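PDB 7BVE: integral membrane indolylacetylinositol arabinosyltransferase EmbC from Mycolicibacterium smegmatis, which probably transfers arabinose units in building the arabinan of the mycobacterial cell wall, as a membrane-embedded glycosyltransferase of the emb family that binds ethambutol. Local coordinates for residues G381-P386 against T573-V578; L496-E501 against A564-P569; H502-R507 against P569-H574. All coordinates share one frame; numbering follows the deposited sequence.

Contact 1: G381-P386 against T573-V578. With PO4 (phosphate ion), chain F.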
loop_
_atom_site.group_PDB
_atom_site.type_symbol
_atom_site.label_atom_id
_atom_site.label_comp_id
_atom_site.label_asym_id
_atom_site.label_seq_id
_atom_site.Cartn_x
_atom_site.Cartn_y
_atom_site.Cartn_z
ATOM N N GLY A 381 21.106 -16.720 6.496
ATOM C CA GLY A 381 20.135 -17.645 7.025
ATOM C C GLY A 381 20.131 -18.971 6.318
ATOM O O GLY A 381 21.095 -19.341 5.649
ATOM N N LEU A 382 19.021 -19.684 6.472
ATOM C CA LEU A 382 18.854 -21.030 5.948
ATOM C C LEU A 382 17.981 -21.079 4.705
ATOM O O LEU A 382 17.671 -22.170 4.227
ATOM C CB LEU A 382 18.261 -21.932 7.031
ATOM C CG LEU A 382 19.123 -22.098 8.273
ATOM C CD1 LEU A 382 18.414 -22.936 9.295
ATOM C CD2 LEU A 382 20.423 -22.726 7.893
ATOM N N ARG A 383 17.601 -19.927 4.160
ATOM C CA ARG A 383 16.732 -19.854 2.995
ATOM C C ARG A 383 17.458 -20.349 1.739
ATOM O O ARG A 383 18.678 -20.515 1.749
ATOM C CB ARG A 383 16.239 -18.414 2.846
ATOM C CG ARG A 383 15.167 -18.089 3.857
ATOM C CD ARG A 383 14.481 -16.778 3.603
ATOM N NE ARG A 383 13.782 -16.766 2.312
ATOM C CZ ARG A 383 12.584 -17.292 2.115
ATOM N NH1 ARG A 383 11.945 -17.893 3.108
ATOM N NH2 ARG A 383 12.028 -17.241 0.920
ATOM N N PRO A 384 16.741 -20.639 0.649
ATOM C CA PRO A 384 17.425 -21.101 -0.561
ATOM C C PRO A 384 18.110 -20.015 -1.376
ATOM O O PRO A 384 18.654 -20.332 -2.433
ATOM C CB PRO A 384 16.288 -21.738 -1.371
ATOM C CG PRO A 384 15.096 -21.058 -0.941
ATOM C CD PRO A 384 15.276 -20.814 0.504
ATOM N N GLU A 385 18.129 -18.768 -0.922
ATOM C CA GLU A 385 18.660 -17.623 -1.658
ATOM C C GLU A 385 20.163 -17.699 -1.980
ATOM O O GLU A 385 20.530 -17.380 -3.121
ATOM C CB GLU A 385 18.334 -16.342 -0.883
ATOM C CG GLU A 385 16.879 -16.179 -0.525
ATOM C CD GLU A 385 16.024 -15.903 -1.716
ATOM O OE1 GLU A 385 16.523 -15.234 -2.634
ATOM O OE2 GLU A 385 14.861 -16.349 -1.740
ATOM N N PRO A 386 21.074 -18.107 -1.063
ATOM C CA PRO A 386 22.467 -18.295 -1.507
ATOM C C PRO A 386 22.675 -19.435 -2.486
ATOM O O PRO A 386 23.572 -19.347 -3.338
ATOM C CB PRO A 386 23.212 -18.556 -0.197
ATOM C CG PRO A 386 22.222 -18.996 0.739
ATOM C CD PRO A 386 21.011 -18.242 0.409
ATOM N N THR A 573 10.159 -9.287 0.249
ATOM C CA THR A 573 11.309 -8.437 -0.016
ATOM C C THR A 573 12.619 -9.212 0.059
ATOM O O THR A 573 13.574 -8.873 -0.643
ATOM C CB THR A 573 11.290 -7.255 0.960
ATOM O OG1 THR A 573 10.021 -6.612 0.884
ATOM C CG2 THR A 573 12.320 -6.226 0.610
ATOM N N HIS A 574 12.667 -10.295 0.827
ATOM C CA HIS A 574 13.871 -11.121 0.879
ATOM C C HIS A 574 14.043 -12.037 -0.319
ATOM O O HIS A 574 14.960 -12.858 -0.307
ATOM C CB HIS A 574 13.915 -11.953 2.160
ATOM C CG HIS A 574 12.669 -12.726 2.426
ATOM N ND1 HIS A 574 11.639 -12.221 3.195
ATOM C CD2 HIS A 574 12.265 -13.953 2.028
ATOM C CE1 HIS A 574 10.669 -13.117 3.267
ATOM N NE2 HIS A 574 11.024 -14.166 2.563
ATOM N N HIS A 575 13.208 -11.920 -1.344
ATOM C CA HIS A 575 13.439 -12.631 -2.588
ATOM C C HIS A 575 14.405 -11.901 -3.500
ATOM O O HIS A 575 14.735 -12.431 -4.564
ATOM C CB HIS A 575 12.127 -12.848 -3.328
ATOM C CG HIS A 575 11.176 -13.753 -2.618
ATOM N ND1 HIS A 575 9.881 -13.944 -3.038
ATOM C CD2 HIS A 575 11.325 -14.511 -1.509
ATOM C CE1 HIS A 575 9.274 -14.783 -2.221
ATOM N NE2 HIS A 575 10.130 -15.143 -1.284
ATOM N N PHE A 576 14.849 -10.700 -3.130
ATOM C CA PHE A 576 15.870 -10.004 -3.899
ATOM C C PHE A 576 17.267 -10.538 -3.639
ATOM O O PHE A 576 18.212 -10.071 -4.276
ATOM C CB PHE A 576 15.861 -8.506 -3.602
ATOM C CG PHE A 576 14.700 -7.765 -4.190
ATOM C CD1 PHE A 576 14.644 -7.512 -5.548
ATOM C CD2 PHE A 576 13.704 -7.249 -3.382
ATOM C CE1 PHE A 576 13.594 -6.812 -6.088
ATOM C CE2 PHE A 576 12.656 -6.542 -3.919
ATOM C CZ PHE A 576 12.606 -6.321 -5.269
ATOM N N GLY A 577 17.425 -11.499 -2.733
ATOM C CA GLY A 577 18.723 -12.062 -2.427
ATOM C C GLY A 577 19.308 -12.939 -3.510
ATOM O O GLY A 577 20.469 -13.338 -3.388
ATOM N N VAL A 578 18.540 -13.255 -4.559
ATOM C CA VAL A 578 19.054 -14.005 -5.702
ATOM C C VAL A 578 19.952 -13.177 -6.600
ATOM O O VAL A 578 20.611 -13.739 -7.480
ATOM C CB VAL A 578 17.909 -14.557 -6.573
ATOM C CG1 VAL A 578 17.079 -15.523 -5.797
ATOM C CG2 VAL A 578 17.036 -13.435 -7.063
HETATM P P PO4 F . 8.288 -18.611 -0.002
HETATM O O1 PO4 F . 9.684 -19.148 -0.195
HETATM O O2 PO4 F . 8.304 -17.527 1.043
HETATM O O3 PO4 F . 7.787 -18.055 -1.311
HETATM O O4 PO4 F . 7.369 -19.717 0.445
#
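Arg383 leaves the backbone with CG anti to its carbonyl carbon and then folds at chi3 (62°), which turns the guanidinium across His574; the histidine, with CG in the crowded position between N and C (chi1 51°), meets it. CD2 of His574 lies over one face of the guanidinium, 3.2 Å from Arg383 NE, and the two planes stand 71° apart, so the groups cross steeply instead of stacking. At the guanidinium edge, Arg383 NH2 donates to O1 of a phosphate ion at 3.2 Å, while NH1 forms a salt bridge with Asp279. The contact borders the ethambutol pocket within this GT-C-type membrane region, through Arg383, which touches the drug. Two residues on, at the start of helix 385-405, Glu385 bends at chi2 and places its carboxylate against the 573-578 backbone, with CD 3.5 Å from His574 O. Its OE1 rests against Val578 CG1, whereas OE2 has a long salt bridge to Arg383 NH2 and a weak hydrogen bond to Thr427. The imidazole of His575 is turned nearly parallel to this carboxylate, which would probably favour a positive ring; its NE2 lies 3.6 Å from Arg383 NH2, and ND1 has a weak hydrogen bond with Arg504 NH2.

Contact 2: L496-E501 against A564-P569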
loop_
_atom_site.group_PDB
_atom_site.type_symbol
_atom_site.label_atom_id
_atom_site.label_comp_id
_atom_site.label_asym_id
_atom_site.label_seq_id
_atom_site.Cartn_x
_atom_site.Cartn_y
_atom_site.Cartn_z
ATOM N N LEU A 496 -0.582 -14.815 -4.803
ATOM C CA LEU A 496 -0.856 -13.649 -5.619
ATOM C C LEU A 496 -0.548 -13.951 -7.078
ATOM O O LEU A 496 0.261 -14.821 -7.400
ATOM C CB LEU A 496 -0.026 -12.468 -5.130
ATOM C CG LEU A 496 -0.346 -12.010 -3.712
ATOM C CD1 LEU A 496 0.644 -10.975 -3.264
ATOM C CD2 LEU A 496 -1.745 -11.452 -3.651
ATOM N N ALA A 497 -1.208 -13.218 -7.967
ATOM C CA ALA A 497 -1.055 -13.444 -9.392
ATOM C C ALA A 497 0.094 -12.606 -9.937
ATOM O O ALA A 497 0.781 -11.900 -9.202
ATOM C CB ALA A 497 -2.358 -13.143 -10.117
ATOM N N TRP A 498 0.316 -12.690 -11.249
ATOM C CA TRP A 498 1.459 -12.019 -11.853
ATOM C C TRP A 498 1.287 -10.511 -11.911
ATOM O O TRP A 498 2.285 -9.794 -11.994
ATOM C CB TRP A 498 1.713 -12.563 -13.258
ATOM C CG TRP A 498 0.595 -12.326 -14.207
ATOM C CD1 TRP A 498 -0.471 -13.135 -14.426
ATOM C CD2 TRP A 498 0.433 -11.204 -15.077
ATOM N NE1 TRP A 498 -1.296 -12.587 -15.370
ATOM C CE2 TRP A 498 -0.762 -11.397 -15.785
ATOM C CE3 TRP A 498 1.178 -10.047 -15.320
ATOM C CZ2 TRP A 498 -1.226 -10.483 -16.719
ATOM C CZ3 TRP A 498 0.714 -9.143 -16.244
ATOM C CH2 TRP A 498 -0.475 -9.365 -16.932
ATOM N N PHE A 499 0.058 -10.012 -11.877
ATOM C CA PHE A 499 -0.191 -8.582 -11.892
ATOM C C PHE A 499 -0.138 -7.958 -10.507
ATOM O O PHE A 499 -0.344 -6.749 -10.378
ATOM C CB PHE A 499 -1.530 -8.275 -12.575
ATOM C CG PHE A 499 -2.710 -9.032 -12.027
ATOM C CD1 PHE A 499 -3.408 -8.567 -10.930
ATOM C CD2 PHE A 499 -3.141 -10.191 -12.638
ATOM C CE1 PHE A 499 -4.488 -9.256 -10.442
ATOM C CE2 PHE A 499 -4.228 -10.874 -12.160
ATOM C CZ PHE A 499 -4.896 -10.409 -11.058
ATOM N N ASP A 500 0.139 -8.750 -9.474
ATOM C CA ASP A 500 0.333 -8.251 -8.124
ATOM C C ASP A 500 1.798 -8.027 -7.799
ATOM O O ASP A 500 2.164 -7.977 -6.625
ATOM C CB ASP A 500 -0.287 -9.215 -7.121
ATOM C CG ASP A 500 -1.788 -9.221 -7.187
ATOM O OD1 ASP A 500 -2.362 -8.168 -7.513
ATOM O OD2 ASP A 500 -2.401 -10.274 -6.931
ATOM N N GLU A 501 2.639 -7.873 -8.821
ATOM C CA GLU A 501 4.071 -7.680 -8.638
ATOM C C GLU A 501 4.408 -6.333 -8.010
ATOM O O GLU A 501 5.474 -6.193 -7.406
ATOM C CB GLU A 501 4.759 -7.890 -9.995
ATOM C CG GLU A 501 6.241 -7.534 -10.144
ATOM C CD GLU A 501 7.174 -8.281 -9.200
ATOM O OE1 GLU A 501 6.834 -9.377 -8.731
ATOM O OE2 GLU A 501 8.274 -7.767 -8.945
ATOM N N ALA A 564 11.328 -12.560 -14.792
ATOM C CA ALA A 564 10.876 -13.869 -14.348
ATOM C C ALA A 564 10.486 -13.875 -12.884
ATOM O O ALA A 564 9.704 -14.733 -12.473
ATOM C CB ALA A 564 11.961 -14.911 -14.596
ATOM N N MET A 565 10.999 -12.944 -12.097
ATOM C CA MET A 565 10.656 -12.893 -10.683
ATOM C C MET A 565 9.156 -12.483 -10.425
ATOM O O MET A 565 8.677 -12.573 -9.297
ATOM C CB MET A 565 11.637 -11.940 -10.000
ATOM C CG MET A 565 11.714 -12.010 -8.487
ATOM S SD MET A 565 12.884 -10.810 -7.842
ATOM C CE MET A 565 12.026 -9.299 -8.258
ATOM N N MET A 566 8.345 -12.074 -11.397
ATOM C CA MET A 566 6.956 -11.717 -11.124
ATOM C C MET A 566 6.025 -12.917 -11.065
ATOM O O MET A 566 4.862 -12.751 -10.701
ATOM C CB MET A 566 6.410 -10.742 -12.165
ATOM C CG MET A 566 6.254 -11.322 -13.545
ATOM S SD MET A 566 5.499 -10.191 -14.726
ATOM C CE MET A 566 6.789 -8.977 -14.935
ATOM N N PHE A 567 6.494 -14.111 -11.419
ATOM C CA PHE A 567 5.665 -15.307 -11.413
ATOM C C PHE A 567 5.863 -16.149 -10.161
ATOM O O PHE A 567 5.687 -17.366 -10.203
ATOM C CB PHE A 567 5.934 -16.146 -12.659
ATOM C CG PHE A 567 5.490 -15.496 -13.927
ATOM C CD1 PHE A 567 4.156 -15.493 -14.286
ATOM C CD2 PHE A 567 6.404 -14.904 -14.769
ATOM C CE1 PHE A 567 3.742 -14.898 -15.454
ATOM C CE2 PHE A 567 5.996 -14.305 -15.940
ATOM C CZ PHE A 567 4.661 -14.304 -16.281
ATOM N N THR A 568 6.222 -15.548 -9.084
ATOM C CA THR A 568 6.322 -16.233 -7.810
ATOM C C THR A 568 5.024 -16.070 -7.028
ATOM O O THR A 568 4.355 -15.042 -7.144
ATOM C CB THR A 568 7.489 -15.681 -6.989
ATOM O OG1 THR A 568 7.253 -14.305 -6.688
ATOM C CG2 THR A 568 8.775 -15.795 -7.765
ATOM N N PRO A 569 4.618 -17.070 -6.239
ATOM C CA PRO A 569 3.309 -16.981 -5.574
ATOM C C PRO A 569 3.257 -15.979 -4.439
ATOM O O PRO A 569 2.180 -15.450 -4.152
ATOM C CB PRO A 569 3.084 -18.406 -5.063
ATOM C CG PRO A 569 3.961 -19.248 -5.892
ATOM C CD PRO A 569 5.167 -18.430 -6.158
#
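This is a loop-to-loop contact, partly buried, in which the connection ahead of helix 502-508 lies against the segment that follows helix 548-564. A single backbone hydrogen bond ties one end: Leu496 N donates to Pro569 O over 2.9 Å, the donor lying in the carbonyl plane and the N-H pointing at the oxygen with an angle of 161°. Farther along, side chains take over. Glu501 has CG anti to its backbone N (chi1 170°) and kinks at chi2, which lays the side chain across that of Met566 at about a right angle, CB and CG against Met566 CB, and carries OE1 to within 3.3 Å of Met566 CA. The charge itself is answered by Arg504, whose NH1 forms a salt bridge with OE1, so the methionine meets mainly the aliphatic shaft and one carboxylate oxygen. Trp498 contributes through its base: CB packs 3.8 Å from Phe567 CE1, while the indole leads away from the segment and only CE3 approaches Met566 SD, loosely, at 4.4 Å. Phe567 in turn has Met566 CG over one ring face, so neighbouring side chains of 564-569 pack on one another as well. Around the pair, Leu496 touches Ile503 and Met565 touches Tyr505, both on helix 502-508, and in a second copy of the protein Phe614, on helix 602-619, packs on Met566 while Thr648, on helix 647-668, packs on Trp498.

Contact 3: H502-R507 against P569-H574. With PO4 (phosphate ion), chain F.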
loop_
_atom_site.group_PDB
_atom_site.type_symbol
_atom_site.label_atom_id
_atom_site.label_comp_id
_atom_site.label_asym_id
_atom_site.label_seq_id
_atom_site.Cartn_x
_atom_site.Cartn_y
_atom_site.Cartn_z
ATOM N N HIS A 502 3.492 -5.365 -8.057
ATOM C CA HIS A 502 3.727 -4.084 -7.402
ATOM C C HIS A 502 3.730 -4.183 -5.882
ATOM O O HIS A 502 4.181 -3.248 -5.223
ATOM C CB HIS A 502 2.675 -3.066 -7.835
ATOM C CG HIS A 502 1.289 -3.393 -7.380
ATOM N ND1 HIS A 502 0.449 -4.227 -8.084
ATOM C CD2 HIS A 502 0.599 -3.008 -6.283
ATOM C CE1 HIS A 502 -0.700 -4.334 -7.444
ATOM N NE2 HIS A 502 -0.634 -3.607 -6.346
ATOM N N ILE A 503 3.244 -5.288 -5.312
ATOM C CA ILE A 503 3.159 -5.432 -3.862
ATOM C C ILE A 503 4.538 -5.623 -3.246
ATOM O O ILE A 503 4.799 -5.141 -2.138
ATOM C CB ILE A 503 2.183 -6.577 -3.535
ATOM C CG1 ILE A 503 0.779 -6.166 -3.955
ATOM C CG2 ILE A 503 2.170 -6.939 -2.071
ATOM C CD1 ILE A 503 -0.235 -7.254 -3.858
ATOM N N ARG A 504 5.457 -6.269 -3.967
ATOM C CA ARG A 504 6.834 -6.394 -3.497
ATOM C C ARG A 504 7.513 -5.032 -3.382
ATOM O O ARG A 504 8.199 -4.745 -2.392
ATOM C CB ARG A 504 7.606 -7.316 -4.437
ATOM C CG ARG A 504 9.049 -7.502 -4.071
ATOM C CD ARG A 504 9.778 -8.460 -4.989
ATOM N NE ARG A 504 9.446 -9.863 -4.777
ATOM C CZ ARG A 504 8.893 -10.651 -5.684
ATOM N NH1 ARG A 504 8.603 -10.183 -6.885
ATOM N NH2 ARG A 504 8.635 -11.912 -5.395
ATOM N N TYR A 505 7.267 -4.153 -4.346
ATOM C CA TYR A 505 7.846 -2.818 -4.317
ATOM C C TYR A 505 7.070 -1.878 -3.411
ATOM O O TYR A 505 7.603 -0.851 -2.996
ATOM C CB TYR A 505 7.913 -2.270 -5.734
ATOM C CG TYR A 505 8.846 -3.074 -6.593
ATOM C CD1 TYR A 505 10.211 -2.839 -6.572
ATOM C CD2 TYR A 505 8.369 -4.100 -7.391
ATOM C CE1 TYR A 505 11.066 -3.585 -7.341
ATOM C CE2 TYR A 505 9.214 -4.849 -8.154
ATOM C CZ TYR A 505 10.558 -4.591 -8.129
ATOM O OH TYR A 505 11.396 -5.351 -8.905
ATOM N N SER A 506 5.819 -2.199 -3.100
ATOM C CA SER A 506 5.100 -1.444 -2.086
ATOM C C SER A 506 5.600 -1.797 -0.696
ATOM O O SER A 506 5.624 -0.946 0.195
ATOM C CB SER A 506 3.603 -1.705 -2.200
ATOM O OG SER A 506 3.106 -1.254 -3.446
ATOM N N ARG A 507 5.994 -3.055 -0.488
ATOM C CA ARG A 507 6.572 -3.459 0.788
ATOM C C ARG A 507 8.002 -2.979 0.946
ATOM O O ARG A 507 8.463 -2.811 2.076
ATOM C CB ARG A 507 6.531 -4.976 0.944
ATOM C CG ARG A 507 5.147 -5.532 1.104
ATOM C CD ARG A 507 5.144 -7.040 1.234
ATOM N NE ARG A 507 3.778 -7.550 1.228
ATOM C CZ ARG A 507 3.454 -8.837 1.246
ATOM N NH1 ARG A 507 4.401 -9.759 1.282
ATOM N NH2 ARG A 507 2.183 -9.203 1.232
ATOM N N PRO A 569 4.618 -17.070 -6.239
ATOM C CA PRO A 569 3.309 -16.981 -5.574
ATOM C C PRO A 569 3.257 -15.979 -4.439
ATOM O O PRO A 569 2.180 -15.450 -4.152
ATOM C CB PRO A 569 3.084 -18.406 -5.063
ATOM C CG PRO A 569 3.961 -19.248 -5.892
ATOM C CD PRO A 569 5.167 -18.430 -6.158
ATOM N N THR A 570 4.370 -15.714 -3.773
ATOM C CA THR A 570 4.422 -14.763 -2.677
ATOM C C THR A 570 5.354 -13.623 -3.047
ATOM O O THR A 570 6.389 -13.831 -3.679
ATOM C CB THR A 570 4.906 -15.425 -1.393
ATOM O OG1 THR A 570 6.218 -15.953 -1.602
ATOM C CG2 THR A 570 3.981 -16.548 -0.990
ATOM N N LYS A 571 4.984 -12.413 -2.647
ATOM C CA LYS A 571 5.724 -11.212 -3.017
ATOM C C LYS A 571 6.373 -10.663 -1.754
ATOM O O LYS A 571 5.819 -9.786 -1.094
ATOM C CB LYS A 571 4.809 -10.182 -3.655
ATOM C CG LYS A 571 4.035 -10.674 -4.858
ATOM C CD LYS A 571 4.943 -11.039 -5.998
ATOM C CE LYS A 571 4.163 -11.292 -7.264
ATOM N NZ LYS A 571 3.355 -12.519 -7.213
ATOM N N TRP A 572 7.554 -11.170 -1.430
ATOM C CA TRP A 572 8.307 -10.721 -0.273
ATOM C C TRP A 572 9.541 -9.954 -0.715
ATOM O O TRP A 572 9.928 -9.963 -1.883
ATOM C CB TRP A 572 8.708 -11.896 0.616
ATOM C CG TRP A 572 7.553 -12.533 1.263
ATOM C CD1 TRP A 572 6.949 -13.691 0.900
ATOM C CD2 TRP A 572 6.818 -12.027 2.371
ATOM N NE1 TRP A 572 5.887 -13.951 1.724
ATOM C CE2 TRP A 572 5.785 -12.939 2.637
ATOM C CE3 TRP A 572 6.939 -10.893 3.174
ATOM C CZ2 TRP A 572 4.881 -12.753 3.670
ATOM C CZ3 TRP A 572 6.041 -10.711 4.197
ATOM C CH2 TRP A 572 5.025 -11.636 4.438
ATOM N N THR A 573 10.159 -9.287 0.249
ATOM C CA THR A 573 11.309 -8.437 -0.016
ATOM C C THR A 573 12.619 -9.212 0.059
ATOM O O THR A 573 13.574 -8.873 -0.643
ATOM C CB THR A 573 11.290 -7.255 0.960
ATOM O OG1 THR A 573 10.021 -6.612 0.884
ATOM C CG2 THR A 573 12.320 -6.226 0.610
ATOM N N HIS A 574 12.667 -10.295 0.827
ATOM C CA HIS A 574 13.871 -11.121 0.879
ATOM C C HIS A 574 14.043 -12.037 -0.319
ATOM O O HIS A 574 14.960 -12.858 -0.307
ATOM C CB HIS A 574 13.915 -11.953 2.160
ATOM C CG HIS A 574 12.669 -12.726 2.426
ATOM N ND1 HIS A 574 11.639 -12.221 3.195
ATOM C CD2 HIS A 574 12.265 -13.953 2.028
ATOM C CE1 HIS A 574 10.669 -13.117 3.267
ATOM N NE2 HIS A 574 11.024 -14.166 2.563
HETATM P P PO4 F . 8.288 -18.611 -0.002
HETATM O O1 PO4 F . 9.684 -19.148 -0.195
HETATM O O2 PO4 F . 8.304 -17.527 1.043
HETATM O O3 PO4 F . 7.787 -18.055 -1.311
HETATM O O4 PO4 F . 7.369 -19.717 0.445
#
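A cation-pi pair dominates one side of this contact: the guanidinium of Arg507 sits over the face of the Trp572 indole, CZ 4.4 Å from the centroid of the six-membered ring and 13° off its normal. The arginine chain is extended from CG to NE, and this reach brings NH1 down to 3.4 Å from Trp572 CE3. The planes are 53° apart, so the NH1 corner tips onto the ring and the guanidinium does not lie flat on it. Arg504, one helical turn earlier, works differently. Its chain runs straight through chi2 and bends at chi3 (-74°), so that NE donates to Trp572 O at 2.9 Å, with the acceptor near the guanidinium plane and the donor in the carbonyl plane. Lys571 CA lies over a face of the same guanidinium, whose NH1 and NH2 are engaged by Glu501 and Thr568. Helix 502-508 thus holds the irregular segment leading to helix 582-592 by two arginines a turn apart. Beyond it, Thr570 OG1 donates to phosphate O3 at 2.6 Å. Since Trp572 also touches ethambutol, this chemistry is consistent with Arg504 holding the tryptophan backbone and Arg507 its indole at the wall of the drug pocket.

In the fold
The three contacts show one irregular connection, between helices 548-564 and 582-592, held by different chemistry along its length. Contact 1 is wholly buried, contacts 2 and 3 only partly, and contact 2 has the most exposed residues. Contacts 1 and 3 share Thr573 and His574, both touch the phosphate, and each supplies one residue to the ethambutol pocket; both rely on arginines set against rings. Contact 2 instead combines one backbone bond with apolar packing and the shaft of Glu501, whose charge meets Arg504 of contact 3; the two share Pro569, their centres about 9 Å apart. Arg504 also bridges them through Thr568, while Phe576 of contact 1 packs on Met565 of contact 2. Second-subunit residues reach contacts 2 and 3, not contact 1.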